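Local coordinates for cell wall surface anchor family protein (Streptococcus agalactiae serogroup V, PDB 3PF2) that builds the shaft of a group B streptococcal pilus as its major backbone pilin, represented here by a calcium-binding C-terminal fragment, at residues W31-T36 and F47-K52; G63-G68 and L91-K96; K14-D19 and A129-I134; D55-K60 and K148-T153. All coordinates share one frame; numbering follows the deposited sequence.

Interaction 1: W31-T36 and F47-K52; sequences WFLKST and FEITDK
Leu33 and Ile49 reach across from facing sheets of the Ig-like, Cna-type domain and overlap side by side, CD2 of Leu33 lying 3.9 Å from CG2 of Ile49 in the apolar middle of the contact. The axes of the two short strands run at 147° and come no nearer than 10.1 Å, so side chains do all the bridging. The packing is closest beside Asp51: its carboxylate is carried inward by a CB-CG bond anti to the backbone N (chi1 -172°), and OD2 of Asp51 sits 3.6 Å from CD1 of Leu33, with the two side chains meeting at a slant. OD2 of Asp51 is hydrogen-bonded to NZ of Lys11, the nitrogen that is covalently linked to CG of Asn152. The Phe47 end is sparser. Here OG of Ser35 comes to the ring edge, 3.8 Å from CZ of Phe47, but spends its hydrogen on the carbonyl O of Thr36 at 2.8 Å, within its own segment. On the outer face of strand 46-52, Glu48 and Thr50 are partly open to solvent and take no part. A buried carboxylate bordered by leucine methyls and bonded to Lys11 is consistent with the acid that assists isopeptide formation in Gram-positive pilins.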
loop_
_atom_site.group_PDB
_atom_site.type_symbol
_atom_site.label_atom_id
_atom_site.label_comp_id
_atom_site.label_asym_id
_atom_site.label_seq_id
_atom_site.Cartn_x
_atom_site.Cartn_y
_atom_site.Cartn_z
ATOM N N TRP A 31 -6.439 2.161 3.712
ATOM C CA TRP A 31 -7.420 1.146 3.320
ATOM C C TRP A 31 -8.749 1.603 3.915
ATOM O O TRP A 31 -8.762 2.355 4.903
ATOM C CB TRP A 31 -7.058 -0.211 3.906
ATOM C CG TRP A 31 -5.739 -0.784 3.488
ATOM C CD1 TRP A 31 -4.576 -0.742 4.200
ATOM C CD2 TRP A 31 -5.452 -1.524 2.291
ATOM N NE1 TRP A 31 -3.578 -1.392 3.521
ATOM C CE2 TRP A 31 -4.089 -1.886 2.345
ATOM C CE3 TRP A 31 -6.223 -1.922 1.175
ATOM C CZ2 TRP A 31 -3.461 -2.626 1.336
ATOM C CZ3 TRP A 31 -5.588 -2.655 0.154
ATOM C CH2 TRP A 31 -4.226 -3.006 0.254
ATOM N N PHE A 32 -9.863 1.161 3.335
ATOM C CA PHE A 32 -11.187 1.473 3.904
ATOM C C PHE A 32 -11.961 0.185 4.144
ATOM O O PHE A 32 -12.296 -0.513 3.188
ATOM C CB PHE A 32 -11.978 2.400 2.980
ATOM C CG PHE A 32 -11.335 3.746 2.809
ATOM C CD1 PHE A 32 -11.732 4.824 3.578
ATOM C CD2 PHE A 32 -10.299 3.913 1.893
ATOM C CE1 PHE A 32 -11.095 6.088 3.429
ATOM C CE2 PHE A 32 -9.655 5.147 1.742
ATOM C CZ PHE A 32 -10.066 6.242 2.502
ATOM N N LEU A 33 -12.193 -0.142 5.416
ATOM C CA LEU A 33 -13.003 -1.310 5.764
ATOM C C LEU A 33 -14.441 -0.839 5.805
ATOM O O LEU A 33 -14.764 0.140 6.494
ATOM C CB LEU A 33 -12.598 -1.861 7.133
ATOM C CG LEU A 33 -11.296 -2.662 7.343
ATOM C CD1 LEU A 33 -10.148 -2.283 6.416
ATOM C CD2 LEU A 33 -10.851 -2.726 8.815
ATOM N N LYS A 34 -15.315 -1.519 5.075
ATOM C CA LYS A 34 -16.656 -1.009 4.861
ATOM C C LYS A 34 -17.676 -2.067 5.219
ATOM O O LYS A 34 -17.514 -3.208 4.837
ATOM C CB LYS A 34 -16.862 -0.616 3.391
ATOM C CG LYS A 34 -15.821 0.383 2.858
ATOM C CD LYS A 34 -15.610 0.204 1.334
ATOM C CE LYS A 34 -16.871 0.563 0.512
ATOM N NZ LYS A 34 -16.660 0.369 -0.957
ATOM N N SER A 35 -18.741 -1.677 5.915
ATOM C CA SER A 35 -19.839 -2.606 6.196
ATOM C C SER A 35 -21.157 -1.888 6.088
ATOM O O SER A 35 -21.279 -0.747 6.511
ATOM C CB SER A 35 -19.734 -3.151 7.623
ATOM O OG SER A 35 -20.769 -4.097 7.866
ATOM N N THR A 36 -22.160 -2.562 5.552
ATOM C CA THR A 36 -23.521 -2.072 5.721
ATOM C C THR A 36 -23.938 -2.225 7.192
ATOM O O THR A 36 -23.401 -3.057 7.923
ATOM C CB THR A 36 -24.538 -2.783 4.793
ATOM O OG1 THR A 36 -24.593 -4.177 5.118
ATOM C CG2 THR A 36 -24.138 -2.636 3.341
ATOM N N PHE A 47 -20.055 -7.349 17.216
ATOM C CA PHE A 47 -19.752 -6.722 15.932
ATOM C C PHE A 47 -18.252 -6.468 15.980
ATOM O O PHE A 47 -17.793 -5.423 16.442
ATOM C CB PHE A 47 -20.557 -5.430 15.762
ATOM C CG PHE A 47 -20.623 -4.933 14.342
ATOM C CD1 PHE A 47 -21.760 -5.149 13.572
ATOM C CD2 PHE A 47 -19.558 -4.224 13.790
ATOM C CE1 PHE A 47 -21.838 -4.691 12.258
ATOM C CE2 PHE A 47 -19.623 -3.759 12.479
ATOM C CZ PHE A 47 -20.767 -3.991 11.714
ATOM N N GLU A 48 -17.498 -7.458 15.524
ATOM C CA GLU A 48 -16.048 -7.466 15.661
ATOM C C GLU A 48 -15.400 -7.666 14.304
ATOM O O GLU A 48 -15.736 -8.611 13.577
ATOM C CB GLU A 48 -15.603 -8.595 16.595
ATOM C CG GLU A 48 -15.978 -8.413 18.059
ATOM C CD GLU A 48 -15.601 -9.604 18.919
ATOM O OE1 GLU A 48 -14.986 -10.556 18.391
ATOM O OE2 GLU A 48 -15.915 -9.591 20.133
ATOM N N ILE A 49 -14.461 -6.781 13.981
ATOM C CA ILE A 49 -13.758 -6.840 12.704
ATOM C C ILE A 49 -12.321 -7.279 12.924
ATOM O O ILE A 49 -11.643 -6.757 13.800
ATOM C CB ILE A 49 -13.864 -5.486 11.975
ATOM C CG1 ILE A 49 -15.273 -5.355 11.371
ATOM C CG2 ILE A 49 -12.769 -5.355 10.884
ATOM C CD1 ILE A 49 -15.621 -4.011 10.799
ATOM N N THR A 50 -11.869 -8.256 12.143
ATOM C CA THR A 50 -10.486 -8.735 12.220
ATOM C C THR A 50 -9.828 -8.646 10.835
ATOM O O THR A 50 -10.369 -9.152 9.854
ATOM C CB THR A 50 -10.420 -10.188 12.709
ATOM O OG1 THR A 50 -11.018 -10.272 14.017
ATOM C CG2 THR A 50 -8.981 -10.673 12.773
ATOM N N ASP A 51 -8.667 -8.004 10.779
ATOM C CA ASP A 51 -7.932 -7.812 9.528
ATOM C C ASP A 51 -6.496 -8.270 9.736
ATOM O O ASP A 51 -5.726 -7.625 10.468
ATOM C CB ASP A 51 -7.996 -6.331 9.138
ATOM C CG ASP A 51 -7.439 -6.050 7.751
ATOM O OD1 ASP A 51 -6.502 -6.747 7.319
ATOM O OD2 ASP A 51 -7.947 -5.095 7.123
ATOM N N LYS A 52 -6.143 -9.401 9.116
ATOM C CA LYS A 52 -4.784 -9.914 9.163
ATOM C C LYS A 52 -4.020 -9.296 7.992
ATOM O O LYS A 52 -4.259 -9.640 6.833
ATOM C CB LYS A 52 -4.762 -11.447 9.106
ATOM C CG LYS A 52 -3.351 -12.032 9.217
ATOM C CD LYS A 52 -3.358 -13.551 9.347
ATOM C CE LYS A 52 -2.022 -14.156 8.919
ATOM N NZ LYS A 52 -0.829 -13.503 9.526
#

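Interaction 2: G63-G68 and L91-K96; sequences GKIKIG and LKITFK
Ile65 stretches across the core because its CG1 branch stands anti to the carbonyl carbon (chi1 -60°) and the chain then runs on extended (chi2 -175°), carrying CD1 toward Ile93 and Phe95. The setting is the hydrophobic interior of an Ig-like beta-sandwich, with strand 57-67 in one sheet and strand 90-95 in the other. The backbones are far apart, 10.8 Å between CA of Ile65 and CA of Ile93, and the union rests entirely on dispersion between methyl groups and a ring. CD1 of Ile65 comes 4.2 Å from CZ of Phe95, approaching the ring obliquely, and stands 4.5 Å from CG2 of Ile93. The second branch helps as well, since CG2 of Ile65 lies 4.3 Å from the same CZ of Phe95. Such spacings describe easy rather than tight packing, and neighbours complete it: Leu132 touches both Ile65 and Phe95, Ile134 packs on Ile93, and Phe47 meets the Phe95 ring edge-to-face. CG2 of Ile93 also touches the ring from within the strand, 3.6 Å from CE1 of Phe95.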
loop_
_atom_site.group_PDB
_atom_site.type_symbol
_atom_site.label_atom_id
_atom_site.label_comp_id
_atom_site.label_asym_id
_atom_site.label_seq_id
_atom_site.Cartn_x
_atom_site.Cartn_y
_atom_site.Cartn_z
ATOM N N GLY A 63 -8.099 5.544 11.547
ATOM C CA GLY A 63 -8.537 6.925 11.406
ATOM C C GLY A 63 -9.899 7.185 12.015
ATOM O O GLY A 63 -10.288 6.545 12.995
ATOM N N LYS A 64 -10.635 8.118 11.421
ATOM C CA LYS A 64 -11.914 8.523 11.976
ATOM C C LYS A 64 -13.024 7.601 11.454
ATOM O O LYS A 64 -13.315 7.594 10.261
ATOM C CB LYS A 64 -12.191 9.982 11.620
ATOM C CG LYS A 64 -13.128 10.677 12.585
ATOM C CD LYS A 64 -13.136 12.203 12.415
ATOM C CE LYS A 64 -13.857 12.620 11.142
ATOM N NZ LYS A 64 -14.022 14.104 11.061
ATOM N N ILE A 65 -13.641 6.843 12.361
ATOM C CA ILE A 65 -14.712 5.902 11.993
ATOM C C ILE A 65 -16.045 6.631 11.851
ATOM O O ILE A 65 -16.451 7.361 12.763
ATOM C CB ILE A 65 -14.792 4.712 12.985
ATOM C CG1 ILE A 65 -13.464 3.951 12.986
ATOM C CG2 ILE A 65 -15.975 3.781 12.657
ATOM C CD1 ILE A 65 -13.447 2.688 13.821
ATOM N N LYS A 66 -16.711 6.434 10.705
ATOM C CA LYS A 66 -17.911 7.181 10.326
ATOM C C LYS A 66 -19.067 6.272 9.967
ATOM O O LYS A 66 -18.867 5.221 9.370
ATOM C CB LYS A 66 -17.656 8.070 9.092
ATOM C CG LYS A 66 -16.457 8.992 9.170
ATOM C CD LYS A 66 -16.670 10.121 10.173
ATOM C CE LYS A 66 -17.878 10.989 9.832
ATOM N NZ LYS A 66 -17.678 11.872 8.653
ATOM N N ILE A 67 -20.270 6.694 10.348
ATOM C CA ILE A 67 -21.502 6.207 9.733
ATOM C C ILE A 67 -22.241 7.417 9.191
ATOM O O ILE A 67 -22.649 8.304 9.958
ATOM C CB ILE A 67 -22.399 5.412 10.711
ATOM C CG1 ILE A 67 -21.653 4.194 11.259
ATOM C CG2 ILE A 67 -23.667 4.979 9.997
ATOM C CD1 ILE A 67 -22.341 3.512 12.441
ATOM N N GLY A 68 -22.400 7.468 7.868
ATOM C CA GLY A 68 -22.936 8.661 7.205
ATOM C C GLY A 68 -22.074 9.823 7.654
ATOM O O GLY A 68 -20.853 9.707 7.680
ATOM N N LEU A 91 -5.052 -6.757 13.054
ATOM C CA LEU A 91 -5.880 -5.716 13.639
ATOM C C LEU A 91 -7.249 -6.279 14.033
ATOM O O LEU A 91 -7.886 -6.996 13.254
ATOM C CB LEU A 91 -6.059 -4.577 12.636
ATOM C CG LEU A 91 -7.038 -3.437 12.948
ATOM C CD1 LEU A 91 -6.583 -2.630 14.188
ATOM C CD2 LEU A 91 -7.193 -2.515 11.733
ATOM N N LYS A 92 -7.700 -5.957 15.242
ATOM C CA LYS A 92 -9.067 -6.281 15.630
ATOM C C LYS A 92 -9.747 -5.033 16.142
ATOM O O LYS A 92 -9.185 -4.333 16.985
ATOM C CB LYS A 92 -9.076 -7.362 16.703
ATOM C CG LYS A 92 -10.465 -7.913 17.003
ATOM C CD LYS A 92 -10.441 -8.728 18.291
ATOM C CE LYS A 92 -9.756 -10.068 18.121
ATOM N NZ LYS A 92 -9.611 -10.708 19.471
ATOM N N ILE A 93 -10.931 -4.733 15.609
ATOM C CA ILE A 93 -11.737 -3.598 16.052
ATOM C C ILE A 93 -13.060 -4.123 16.601
ATOM O O ILE A 93 -13.851 -4.732 15.883
ATOM C CB ILE A 93 -11.983 -2.564 14.930
ATOM C CG1 ILE A 93 -10.644 -1.997 14.434
ATOM C CG2 ILE A 93 -12.939 -1.447 15.405
ATOM C CD1 ILE A 93 -10.766 -1.212 13.167
ATOM N N THR A 94 -13.284 -3.878 17.887
ATOM C CA THR A 94 -14.440 -4.428 18.584
ATOM C C THR A 94 -15.409 -3.313 18.928
ATOM O O THR A 94 -15.076 -2.390 19.680
ATOM C CB THR A 94 -14.000 -5.170 19.871
ATOM O OG1 THR A 94 -13.006 -6.144 19.549
ATOM C CG2 THR A 94 -15.188 -5.844 20.556
ATOM N N PHE A 95 -16.599 -3.384 18.344
ATOM C CA PHE A 95 -17.649 -2.436 18.647
ATOM C C PHE A 95 -18.354 -2.922 19.901
ATOM O O PHE A 95 -18.625 -4.116 20.041
ATOM C CB PHE A 95 -18.568 -2.225 17.435
ATOM C CG PHE A 95 -17.880 -1.507 16.299
ATOM C CD1 PHE A 95 -17.014 -2.197 15.440
ATOM C CD2 PHE A 95 -18.070 -0.137 16.105
ATOM C CE1 PHE A 95 -16.347 -1.535 14.398
ATOM C CE2 PHE A 95 -17.404 0.541 15.060
ATOM C CZ PHE A 95 -16.540 -0.165 14.210
ATOM N N LYS A 96 -18.573 -2.004 20.840
ATOM C CA LYS A 96 -18.994 -2.376 22.195
ATOM C C LYS A 96 -20.457 -2.786 22.208
ATOM O O LYS A 96 -21.318 -1.977 21.882
ATOM C CB LYS A 96 -18.790 -1.200 23.157
ATOM C CG LYS A 96 -17.355 -0.751 23.334
ATOM C CD LYS A 96 -17.208 0.081 24.606
ATOM C CE LYS A 96 -15.745 0.387 24.879
ATOM N NZ LYS A 96 -15.503 0.751 26.302
#

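Interaction 3: K14-D19 and A129-I134; sequences KKLGQD and AAFLEI. With CA (calcium ion), chain B.
Leu16 rests its methyls on Phe131 and Glu133. CD2 meets the ring of Phe131 at its edge and in its plane, 3.9 Å from CZ of Phe131. CD1 of Leu16, also 4.0 Å from CZ of Phe131, lies mainly against the carboxylate of Glu133, 3.7 Å from OE1 and 3.8 Å from OE2, a van der Waals contact of a methyl with a carboxylate. OE1 of Glu133 has its polar partner in Asn125, whose ND2 also bonds the carbonyl O of Phe131. Phe131 holds its CG between the backbone N and the carbonyl carbon (chi1 65°), which directs the ring toward Leu16. The loop after strand 9-13 packs over the start of strand 132-140, the middle strand of an antiparallel sheet of the Ig-like domain, beside Phe32 of strand 29-35. Leu16 itself is presented by a type II beta turn, Lys15 to Gln18, closed by N of Gln18 donating to O of Lys15 at 3.2 Å. Farther out, OD1 of Asp19 binds the calcium ion at 2.3 Å, with OD1 of Asp10, the carbonyl O of Lys11, OD1 of Asp12 and two waters. One water donates a hydrogen bond of 2.7 Å to OD2 of Asp19, while OD2 of Asp12 accepts from N of Gly17.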
loop_
_atom_site.group_PDB
_atom_site.type_symbol
_atom_site.label_atom_id
_atom_site.label_comp_id
_atom_site.label_asym_id
_atom_site.label_seq_id
_atom_site.Cartn_x
_atom_site.Cartn_y
_atom_site.Cartn_z
ATOM N N LYS A 14 -7.046 3.634 -1.002
ATOM C CA LYS A 14 -6.749 5.008 -1.469
ATOM C C LYS A 14 -7.892 5.975 -1.199
ATOM O O LYS A 14 -7.690 7.014 -0.556
ATOM C CB LYS A 14 -6.258 5.053 -2.943
ATOM C CG LYS A 14 -5.689 6.429 -3.409
ATOM C CD LYS A 14 -4.909 6.270 -4.725
ATOM C CE LYS A 14 -4.307 7.581 -5.162
ATOM N NZ LYS A 14 -3.472 7.394 -6.407
ATOM N N LYS A 15 -9.079 5.648 -1.704
ATOM C CA LYS A 15 -10.281 6.407 -1.420
ATOM C C LYS A 15 -11.478 5.489 -1.606
ATOM O O LYS A 15 -11.369 4.410 -2.207
ATOM C CB LYS A 15 -10.404 7.598 -2.380
ATOM C CG LYS A 15 -10.608 7.179 -3.846
ATOM C CD LYS A 15 -10.339 8.329 -4.810
ATOM C CE LYS A 15 -10.777 7.964 -6.218
ATOM N NZ LYS A 15 -10.232 8.985 -7.198
ATOM N N LEU A 16 -12.639 5.942 -1.140
ATOM C CA LEU A 16 -13.865 5.176 -1.358
ATOM C C LEU A 16 -14.143 4.998 -2.832
ATOM O O LEU A 16 -14.144 5.977 -3.608
ATOM C CB LEU A 16 -15.068 5.841 -0.672
ATOM C CG LEU A 16 -15.034 5.772 0.858
ATOM C CD1 LEU A 16 -16.175 6.618 1.424
ATOM C CD2 LEU A 16 -15.172 4.317 1.320
ATOM N N GLY A 17 -14.353 3.743 -3.218
ATOM C CA GLY A 17 -14.712 3.398 -4.585
ATOM C C GLY A 17 -13.538 2.912 -5.417
ATOM O O GLY A 17 -13.734 2.489 -6.565
ATOM N N GLN A 18 -12.334 2.940 -4.847
ATOM C CA GLN A 18 -11.132 2.520 -5.584
ATOM C C GLN A 18 -10.610 1.196 -5.024
ATOM O O GLN A 18 -10.580 1.018 -3.804
ATOM C CB GLN A 18 -10.053 3.612 -5.532
ATOM C CG GLN A 18 -8.766 3.254 -6.343
ATOM C CD GLN A 18 -7.879 4.455 -6.725
ATOM O OE1 GLN A 18 -6.801 4.271 -7.307
ATOM N NE2 GLN A 18 -8.307 5.652 -6.403
ATOM N N ASP A 19 -10.188 0.284 -5.911
ATOM C CA ASP A 19 -9.747 -1.043 -5.492
ATOM C C ASP A 19 -8.294 -1.383 -5.834
ATOM O O ASP A 19 -7.807 -2.454 -5.465
ATOM C CB ASP A 19 -10.677 -2.119 -6.076
ATOM C CG ASP A 19 -12.091 -2.047 -5.502
ATOM O OD1 ASP A 19 -12.207 -2.055 -4.264
ATOM O OD2 ASP A 19 -13.081 -1.967 -6.285
ATOM N N ALA A 129 -27.020 8.031 2.184
ATOM C CA ALA A 129 -26.435 6.778 1.680
ATOM C C ALA A 129 -25.328 6.333 2.638
ATOM O O ALA A 129 -24.130 6.421 2.329
ATOM C CB ALA A 129 -25.915 6.952 0.253
ATOM N N ALA A 130 -25.740 5.846 3.812
ATOM C CA ALA A 130 -24.822 5.660 4.940
ATOM C C ALA A 130 -24.386 4.222 5.137
ATOM O O ALA A 130 -25.177 3.287 4.951
ATOM C CB ALA A 130 -25.456 6.167 6.241
ATOM N N PHE A 131 -23.132 4.062 5.550
ATOM C CA PHE A 131 -22.571 2.759 5.896
ATOM C C PHE A 131 -21.423 2.961 6.886
ATOM O O PHE A 131 -21.019 4.103 7.145
ATOM C CB PHE A 131 -22.110 2.016 4.626
ATOM C CG PHE A 131 -20.976 2.687 3.907
ATOM C CD1 PHE A 131 -19.653 2.321 4.187
ATOM C CD2 PHE A 131 -21.222 3.677 2.944
ATOM C CE1 PHE A 131 -18.578 2.957 3.534
ATOM C CE2 PHE A 131 -20.147 4.303 2.290
ATOM C CZ PHE A 131 -18.831 3.923 2.591
ATOM N N LEU A 132 -20.921 1.867 7.462
ATOM C CA LEU A 132 -19.802 1.931 8.399
ATOM C C LEU A 132 -18.490 1.965 7.625
ATOM O O LEU A 132 -18.196 1.071 6.831
ATOM C CB LEU A 132 -19.807 0.755 9.380
ATOM C CG LEU A 132 -18.633 0.686 10.370
ATOM C CD1 LEU A 132 -18.735 1.816 11.392
ATOM C CD2 LEU A 132 -18.551 -0.665 11.091
ATOM N N GLU A 133 -17.716 3.018 7.875
ATOM C CA GLU A 133 -16.462 3.262 7.172
ATOM C C GLU A 133 -15.324 3.346 8.174
ATOM O O GLU A 133 -15.359 4.161 9.094
ATOM C CB GLU A 133 -16.572 4.545 6.351
ATOM C CG GLU A 133 -15.262 5.048 5.750
ATOM C CD GLU A 133 -15.398 6.442 5.150
ATOM O OE1 GLU A 133 -16.520 7.003 5.078
ATOM O OE2 GLU A 133 -14.356 6.980 4.714
ATOM N N ILE A 134 -14.326 2.487 7.992
ATOM C CA ILE A 134 -13.158 2.437 8.872
ATOM C C ILE A 134 -11.886 2.655 8.059
ATOM O O ILE A 134 -11.412 1.737 7.382
ATOM C CB ILE A 134 -13.036 1.086 9.638
ATOM C CG1 ILE A 134 -14.338 0.740 10.370
ATOM C CG2 ILE A 134 -11.823 1.108 10.594
ATOM C CD1 ILE A 134 -14.303 -0.622 11.016
HETATM CA CA CA B . -13.858 -2.618 -2.749
HETATM O O HOH W 1 -15.241 -2.186 -4.647
HETATM O O HOH W 2 -13.120 -4.690 -3.619
#

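Interaction 4: D55-K60 and K148-T153; sequences DGLTYK and KAIENT
Leu57 and Ile150 carry the apolar part of this contact. With CG1 of Ile150 turned anti to the carbonyl carbon (chi1 -53°), its CG2 methyl faces Leu57 and comes up to the branch point of the leucine from the side of its hydrogen, 3.7 Å from CG of Leu57 and 3.8 Å from CD2 of Leu57. Trp31 lies against Leu57, and Val179 of strand 178-190 touches both Leu57 and Ile150. Contacts to backbone are slacker: CD1 of Leu57 stands 4.2 Å from the carbonyl O of Glu151, and CD1 of Ile150 lies 4.4 Å from O of Gly56. Gly56 is buried at the turn into strand 57-67, and its CA is 7.2 Å from the CA of Ile150. Polar bonds run outward from the pair instead of between the segments, as where Ile150 shares a backbone bond with Val179. The last kind is covalent: CG of Asn152 is linked to NZ of Lys11, with Trp31 packed alongside. This Lys-Asn isopeptide bond, tucked into a hydrophobic interior beside Asp51, is a hallmark of Ig-like pilin domains of Gram-positive bacteria.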
loop_
_atom_site.group_PDB
_atom_site.type_symbol
_atom_site.label_atom_id
_atom_site.label_comp_id
_atom_site.label_asym_id
_atom_site.label_seq_id
_atom_site.Cartn_x
_atom_site.Cartn_y
_atom_site.Cartn_z
ATOM N N ASP A 55 2.260 -9.747 5.097
ATOM C CA ASP A 55 3.629 -9.471 5.533
ATOM C C ASP A 55 4.164 -8.144 5.001
ATOM O O ASP A 55 4.864 -7.422 5.712
ATOM C CB ASP A 55 4.565 -10.595 5.061
ATOM C CG ASP A 55 4.289 -11.923 5.753
ATOM O OD1 ASP A 55 3.458 -11.954 6.682
ATOM O OD2 ASP A 55 4.899 -12.940 5.354
ATOM N N GLY A 56 3.846 -7.863 3.739
ATOM C CA GLY A 56 4.377 -6.704 3.022
ATOM C C GLY A 56 3.666 -5.400 3.331
ATOM O O GLY A 56 3.947 -4.375 2.705
ATOM N N LEU A 57 2.741 -5.431 4.286
ATOM C CA LEU A 57 2.060 -4.216 4.739
ATOM C C LEU A 57 2.415 -3.903 6.186
ATOM O O LEU A 57 2.476 -4.805 7.013
ATOM C CB LEU A 57 0.547 -4.371 4.602
ATOM C CG LEU A 57 -0.007 -4.643 3.197
ATOM C CD1 LEU A 57 -1.489 -4.900 3.259
ATOM C CD2 LEU A 57 0.272 -3.478 2.240
ATOM N N THR A 58 2.660 -2.628 6.480
ATOM C CA THR A 58 2.829 -2.164 7.862
ATOM C C THR A 58 1.647 -1.277 8.246
ATOM O O THR A 58 1.401 -0.244 7.625
ATOM C CB THR A 58 4.184 -1.420 8.069
ATOM O OG1 THR A 58 5.265 -2.334 7.840
ATOM C CG2 THR A 58 4.298 -0.848 9.510
ATOM N N TYR A 59 0.911 -1.707 9.270
ATOM C CA TYR A 59 -0.153 -0.929 9.892
ATOM C C TYR A 59 0.403 0.316 10.596
ATOM O O TYR A 59 1.445 0.250 11.276
ATOM C CB TYR A 59 -0.896 -1.814 10.908
ATOM C CG TYR A 59 -1.777 -1.067 11.898
ATOM C CD1 TYR A 59 -3.126 -0.836 11.628
ATOM C CD2 TYR A 59 -1.259 -0.617 13.115
ATOM C CE1 TYR A 59 -3.938 -0.159 12.540
ATOM C CE2 TYR A 59 -2.047 0.065 14.023
ATOM C CZ TYR A 59 -3.384 0.277 13.738
ATOM O OH TYR A 59 -4.186 0.944 14.634
ATOM N N LYS A 60 -0.288 1.441 10.430
ATOM C CA LYS A 60 0.121 2.701 11.066
ATOM C C LYS A 60 -0.855 3.150 12.138
ATOM O O LYS A 60 -0.448 3.435 13.260
ATOM C CB LYS A 60 0.320 3.830 10.049
ATOM C CG LYS A 60 1.536 3.669 9.158
ATOM C CD LYS A 60 2.834 3.638 9.970
ATOM C CE LYS A 60 3.981 3.087 9.132
ATOM N NZ LYS A 60 5.281 3.181 9.868
ATOM N N LYS A 148 4.170 -7.191 -7.572
ATOM C CA LYS A 148 3.129 -8.148 -7.149
ATOM C C LYS A 148 1.968 -7.463 -6.437
ATOM O O LYS A 148 2.179 -6.557 -5.633
ATOM C CB LYS A 148 3.741 -9.234 -6.256
ATOM C CG LYS A 148 2.826 -10.428 -6.016
ATOM C CD LYS A 148 3.511 -11.431 -5.096
ATOM C CE LYS A 148 2.674 -12.695 -4.925
ATOM N NZ LYS A 148 2.707 -13.525 -6.147
ATOM N N ALA A 149 0.737 -7.895 -6.730
ATOM C CA ALA A 149 -0.426 -7.385 -5.994
ATOM C C ALA A 149 -0.357 -7.798 -4.519
ATOM O O ALA A 149 -0.129 -8.972 -4.180
ATOM C CB ALA A 149 -1.707 -7.873 -6.625
ATOM N N ILE A 150 -0.525 -6.818 -3.637
ATOM C CA ILE A 150 -0.562 -7.097 -2.206
ATOM C C ILE A 150 -1.993 -6.816 -1.783
ATOM O O ILE A 150 -2.434 -5.666 -1.785
ATOM C CB ILE A 150 0.411 -6.208 -1.389
ATOM C CG1 ILE A 150 1.824 -6.269 -1.954
ATOM C CG2 ILE A 150 0.395 -6.635 0.079
ATOM C CD1 ILE A 150 2.720 -5.169 -1.419
ATOM N N GLU A 151 -2.722 -7.887 -1.476
ATOM C CA GLU A 151 -4.140 -7.796 -1.201
ATOM C C GLU A 151 -4.414 -7.563 0.274
ATOM O O GLU A 151 -3.580 -7.849 1.131
ATOM C CB GLU A 151 -4.851 -9.099 -1.613
ATOM C CG GLU A 151 -4.661 -9.484 -3.071
ATOM C CD GLU A 151 -5.436 -10.749 -3.417
ATOM O OE1 GLU A 151 -4.949 -11.858 -3.073
ATOM O OE2 GLU A 151 -6.514 -10.624 -4.029
ATOM N N ASN A 152 -5.607 -7.056 0.544
ATOM C CA ASN A 152 -6.139 -6.995 1.894
ATOM C C ASN A 152 -7.620 -7.314 1.916
ATOM O O ASN A 152 -8.351 -7.063 0.958
ATOM C CB ASN A 152 -5.905 -5.607 2.507
ATOM C CG ASN A 152 -6.291 -5.555 3.966
ATOM O OD1 ASN A 152 -5.677 -6.236 4.762
ATOM N N THR A 153 -8.048 -7.846 3.049
ATOM C CA THR A 153 -9.442 -8.087 3.299
ATOM C C THR A 153 -9.598 -8.134 4.813
ATOM O O THR A 153 -8.626 -7.928 5.549
ATOM C CB THR A 153 -9.925 -9.390 2.617
ATOM O OG1 THR A 153 -11.337 -9.479 2.748
ATOM C CG2 THR A 153 -9.261 -10.615 3.212
#

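In the fold
Interactions 1 and 2 are both sheet-to-sheet packing in the sandwich core and share a sheet: strands 46-52 and 90-95 are neighbours in it, probably joined by backbone hydrogen bonds such as Ile93 N to Ile49 O. Interaction 2 is purely apolar, whereas interaction 1 mixes methyls with a carboxylate near the covalent cross-link. Interaction 3 lies nearer the surface, on the sheet holding strands 29-35 and 132-140, where a calcium-bearing loop replaces strand against strand. Interaction 4 uses strand 57-67 again, at the opposite end from interaction 2; its centre lies about 6 Å from the centre of the chain, it is buried and mainly apolar, and Trp31 and Asp51 bring it into touch with interaction 1.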